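PDB 2R2A: uncharacterized protein from Neisseria meningitidis MC58, which is the N-terminal domain of a zonular occludens toxin (Zot) family membrane protein and, as a P-loop NTPase relative, probably binds nucleotide. Local coordinates for residues 108-111 with 112-115; 134-137 with 138-142. All coordinates share one frame; numbering follows the deposited sequence.

Interaction 1: residues 108-111 with 112-115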
# COMPACT_ATOMS: atom_id res chain seq x y z
N LYS A 108 9.10 9.17 20.42
CA LYS A 108 7.94 10.00 20.09
C LYS A 108 7.33 9.53 18.74
O LYS A 108 8.07 9.12 17.83
CB LYS A 108 8.38 11.46 20.03
CG LYS A 108 7.29 12.51 19.84
CD LYS A 108 7.09 12.84 18.36
CE LYS A 108 6.45 14.21 18.14
NZ LYS A 108 5.71 14.19 16.84
N ILE A 109 6.00 9.55 18.65
CA ILE A 109 5.32 9.11 17.44
C ILE A 109 5.11 10.28 16.48
O ILE A 109 4.47 11.27 16.83
CB ILE A 109 4.03 8.25 17.74
CG1 ILE A 109 3.12 8.11 16.51
CG2 ILE A 109 3.24 8.79 18.92
CD1 ILE A 109 1.92 7.23 16.76
N PRO A 110 5.68 10.18 15.26
CA PRO A 110 5.62 11.32 14.34
C PRO A 110 4.20 11.63 13.91
O PRO A 110 3.34 10.76 13.93
CB PRO A 110 6.43 10.86 13.12
CG PRO A 110 7.19 9.67 13.57
CD PRO A 110 6.36 9.03 14.63
N GLU A 111 3.96 12.88 13.51
CA GLU A 111 2.65 13.28 13.05
C GLU A 111 2.17 12.45 11.85
O GLU A 111 0.99 12.11 11.78
CB GLU A 111 2.63 14.76 12.71
CG GLU A 111 2.57 15.63 13.94
CD GLU A 111 2.13 17.02 13.60
OE1 GLU A 111 0.95 17.18 13.19
OE2 GLU A 111 2.96 17.93 13.73
N ASN A 112 3.09 12.12 10.94
CA ASN A 112 2.73 11.31 9.75
C ASN A 112 2.40 9.84 10.02
O ASN A 112 1.94 9.10 9.14
CB ASN A 112 3.77 11.44 8.63
CG ASN A 112 3.15 11.22 7.24
OD1 ASN A 112 2.08 11.75 6.96
ND2 ASN A 112 3.83 10.44 6.39
N VAL A 113 2.60 9.42 11.26
CA VAL A 113 2.17 8.11 11.74
C VAL A 113 0.92 8.23 12.61
O VAL A 113 0.03 7.40 12.49
CB VAL A 113 3.30 7.38 12.54
CG1 VAL A 113 2.82 6.10 13.24
CG2 VAL A 113 4.51 7.08 11.65
N GLN A 114 0.86 9.26 13.47
CA GLN A 114 -0.23 9.42 14.46
C GLN A 114 -1.63 9.35 13.85
O GLN A 114 -2.58 8.86 14.47
CB GLN A 114 -0.10 10.75 15.24
CG GLN A 114 1.14 10.83 16.13
CD GLN A 114 1.21 12.07 16.98
OE1 GLN A 114 0.71 13.14 16.62
NE2 GLN A 114 1.87 11.94 18.13
N TRP A 115 -1.76 9.88 12.64
CA TRP A 115 -3.06 9.99 11.96
C TRP A 115 -3.60 8.67 11.45
O TRP A 115 -4.80 8.54 11.20
CB TRP A 115 -2.98 11.00 10.81
CG TRP A 115 -2.27 10.50 9.62
CD1 TRP A 115 -0.92 10.51 9.41
CD2 TRP A 115 -2.85 9.90 8.45
NE1 TRP A 115 -0.62 9.95 8.19
CE2 TRP A 115 -1.79 9.57 7.58
CE3 TRP A 115 -4.17 9.60 8.05
CZ2 TRP A 115 -1.99 8.97 6.33
CZ3 TRP A 115 -4.37 9.00 6.81
CH2 TRP A 115 -3.28 8.68 5.97
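Pro-110 O takes two backbone N-H groups at the start of helix 111-114. Gln-114 N lies 2.9 Å from Pro-110 O, and Val-113 N approaches the same oxygen at 3.1 Å. Proline suits this N-cap position: its ring fixes phi and costs the helix no N-H. The ring also lies alongside Val-113, the two side chains pointing the same way, with Pro-110 CD 4.0 Å from Val-113 CG2. The other branch of the valine, CG1, meets Ile-109, whose CD1 sits 3.8 Å away. In the conformers described here, Ile-109 CG1 stands opposite the backbone N (chi1 165°), which carries its extended arm over both Val-113 and Gln-114, and the aliphatic part of Gln-114 crosses that arm. At the far end of the turn the indole of Trp-115 turns its edge to the backbone, NE1 making a weak bond to Asn-112 O.

Farther out, the Asn-112 amide pins the helix to its neighbours, OD1 accepting from Tyr-78 N and ND2 donating to Ala-74 O, while Trp-100 NE1 also bonds to Asn-112 O. Because both polar atoms of this buried amide are met by backbone groups, burying it should cost little, and the pair of bonds should fix the start of the helix against the chain around Ala-74 and Tyr-78.

Interaction 2: residues 134-137 with 138-142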
# COMPACT_ATOMS: atom_id res chain seq x y z
N LYS A 134 8.97 -6.21 8.75
CA LYS A 134 9.74 -5.56 9.85
C LYS A 134 10.52 -4.32 9.42
O LYS A 134 11.18 -3.69 10.24
CB LYS A 134 10.65 -6.57 10.53
CG LYS A 134 9.84 -7.69 11.23
CD LYS A 134 10.79 -8.71 11.78
CE LYS A 134 10.08 -9.56 12.82
NZ LYS A 134 10.87 -10.78 13.21
N LEU A 135 10.40 -3.95 8.14
CA LEU A 135 10.94 -2.69 7.63
C LEU A 135 10.03 -1.54 7.99
O LEU A 135 10.45 -0.39 7.86
CB LEU A 135 11.17 -2.78 6.11
CG LEU A 135 12.32 -3.71 5.66
CD1 LEU A 135 12.34 -3.90 4.10
CD2 LEU A 135 13.67 -3.11 6.13
N LEU A 136 8.79 -1.85 8.41
CA LEU A 136 7.74 -0.86 8.64
C LEU A 136 7.52 -0.58 10.12
O LEU A 136 7.75 -1.44 10.93
CB LEU A 136 6.40 -1.29 8.03
CG LEU A 136 6.44 -1.62 6.55
CD1 LEU A 136 5.07 -2.09 6.07
CD2 LEU A 136 6.84 -0.35 5.80
N ASP A 137 7.03 0.62 10.40
CA ASP A 137 6.65 1.07 11.73
C ASP A 137 5.67 0.05 12.33
O ASP A 137 4.68 -0.33 11.67
CB ASP A 137 5.98 2.45 11.60
CG ASP A 137 5.93 3.21 12.90
OD1 ASP A 137 5.69 2.58 13.95
OD2 ASP A 137 6.14 4.46 12.87
N GLN A 138 5.96 -0.43 13.54
CA GLN A 138 5.05 -1.30 14.30
C GLN A 138 3.67 -0.66 14.43
O GLN A 138 2.65 -1.36 14.45
CB GLN A 138 5.62 -1.61 15.70
CG GLN A 138 6.69 -2.72 15.69
CD GLN A 138 7.16 -3.20 17.07
OE1 GLN A 138 7.82 -4.25 17.17
NE2 GLN A 138 6.84 -2.45 18.13
N ASN A 139 3.65 0.67 14.52
CA ASN A 139 2.40 1.41 14.71
C ASN A 139 1.54 1.38 13.44
O ASN A 139 0.31 1.43 13.52
CB ASN A 139 2.70 2.83 15.24
CG ASN A 139 3.01 2.84 16.75
OD1 ASN A 139 2.33 2.17 17.54
ND2 ASN A 139 4.00 3.64 17.17
N LEU A 140 2.17 1.23 12.28
CA LEU A 140 1.43 0.99 11.04
C LEU A 140 1.02 -0.48 10.95
O LEU A 140 -0.11 -0.79 10.56
CB LEU A 140 2.30 1.35 9.81
CG LEU A 140 1.85 1.04 8.36
CD1 LEU A 140 0.50 1.65 8.02
CD2 LEU A 140 2.97 1.60 7.39
N ARG A 141 1.93 -1.39 11.30
CA ARG A 141 1.68 -2.83 11.21
C ARG A 141 0.50 -3.26 12.07
O ARG A 141 -0.31 -4.13 11.66
CB ARG A 141 2.92 -3.61 11.63
CG ARG A 141 3.98 -3.68 10.54
CD ARG A 141 5.13 -4.57 10.95
NE ARG A 141 6.26 -3.87 11.59
CZ ARG A 141 7.06 -4.42 12.50
NH1 ARG A 141 6.80 -5.66 12.91
NH2 ARG A 141 8.10 -3.76 13.02
N THR A 142 0.39 -2.66 13.26
CA THR A 142 -0.71 -2.98 14.18
C THR A 142 -2.09 -2.71 13.57
O THR A 142 -3.08 -3.32 13.97
CB THR A 142 -0.56 -2.24 15.54
OG1 THR A 142 -1.31 -2.93 16.55
CG2 THR A 142 -1.06 -0.80 15.46
O HOH W 1 5.74 5.17 15.70
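Asp-137 and Arg-141 hold the start of helix 138-141, one by capping it, the other by reaching back to the residue before the cap. Asp-137 is the N-cap, and its side chain takes up an N-H that the helix itself cannot satisfy: OD1 accepts from Asn-139 N at 2.9 Å, with the donor on the anti side and 35° out of the carboxylate plane. The carboxylate can fold back over the turn because CG stands anti to the backbone N (chi1 -162°). Its other oxygen, OD2, meets a water, probably as acceptor, and the same water accepts from Asn-139 ND2, so the short side chain of Asn-139 closes a bridge back to the cap. Asp-137 O starts the backbone bonding of the helix, receiving Arg-141 N at 3.0 Å and, more weakly, Leu-140 N.

This is a classical aspartate N-cap, placed in the connection that follows strand 125-130 of the central sheet and leads into strand 144-152. Leu-136 and Leu-140 turn the inner side of the turn toward that sheet, touching Leu-9 and Ile-7 of strand 7-11 respectively; Leu-136 CD1 lies 4.4 Å from Leu-140 CD2.

A bend partway along the Arg-141 chain brings the edge of its guanidinium to Leu-136 O, with NE at 2.9 Å and NH2 at 3.1 Å from that oxygen, which lies only 9° out of the guanidinium plane. In the conformer described, two donors on one acceptor would limit rotation of the flat group. Lys-134 CA lies over the centre of one face, 3.9 Å above it, and Gln-138 CB approaches the opposite face toward the rim. A long, multiply donating side chain suits this place, since NH1 also forms a salt bridge with Asp-168, while Lys-134 NZ pairs with Asp-169.

In the fold
Interactions 1 and 2 are two helix starts, one with proline and one with aspartate at the N-cap, whose centres lie about 12 Å apart. Strand 125-130 comes between them in the sequence, yet their short helices touch directly. Val-113 joins them: its CG2 is 3.3 Å from Asp-137 OD2 and its CG1 3.8 Å from Asn-139 CB, so the valine that packs on Ile-109 and Pro-110 also borders the second cap. Arg-103 and Trp-100 reach both sites, Arg-103 touching Pro-110 and Asp-137. Interaction 2 packs on strand 7-11, which leads into a probable Walker A motif (P-loop) before helix 18-28.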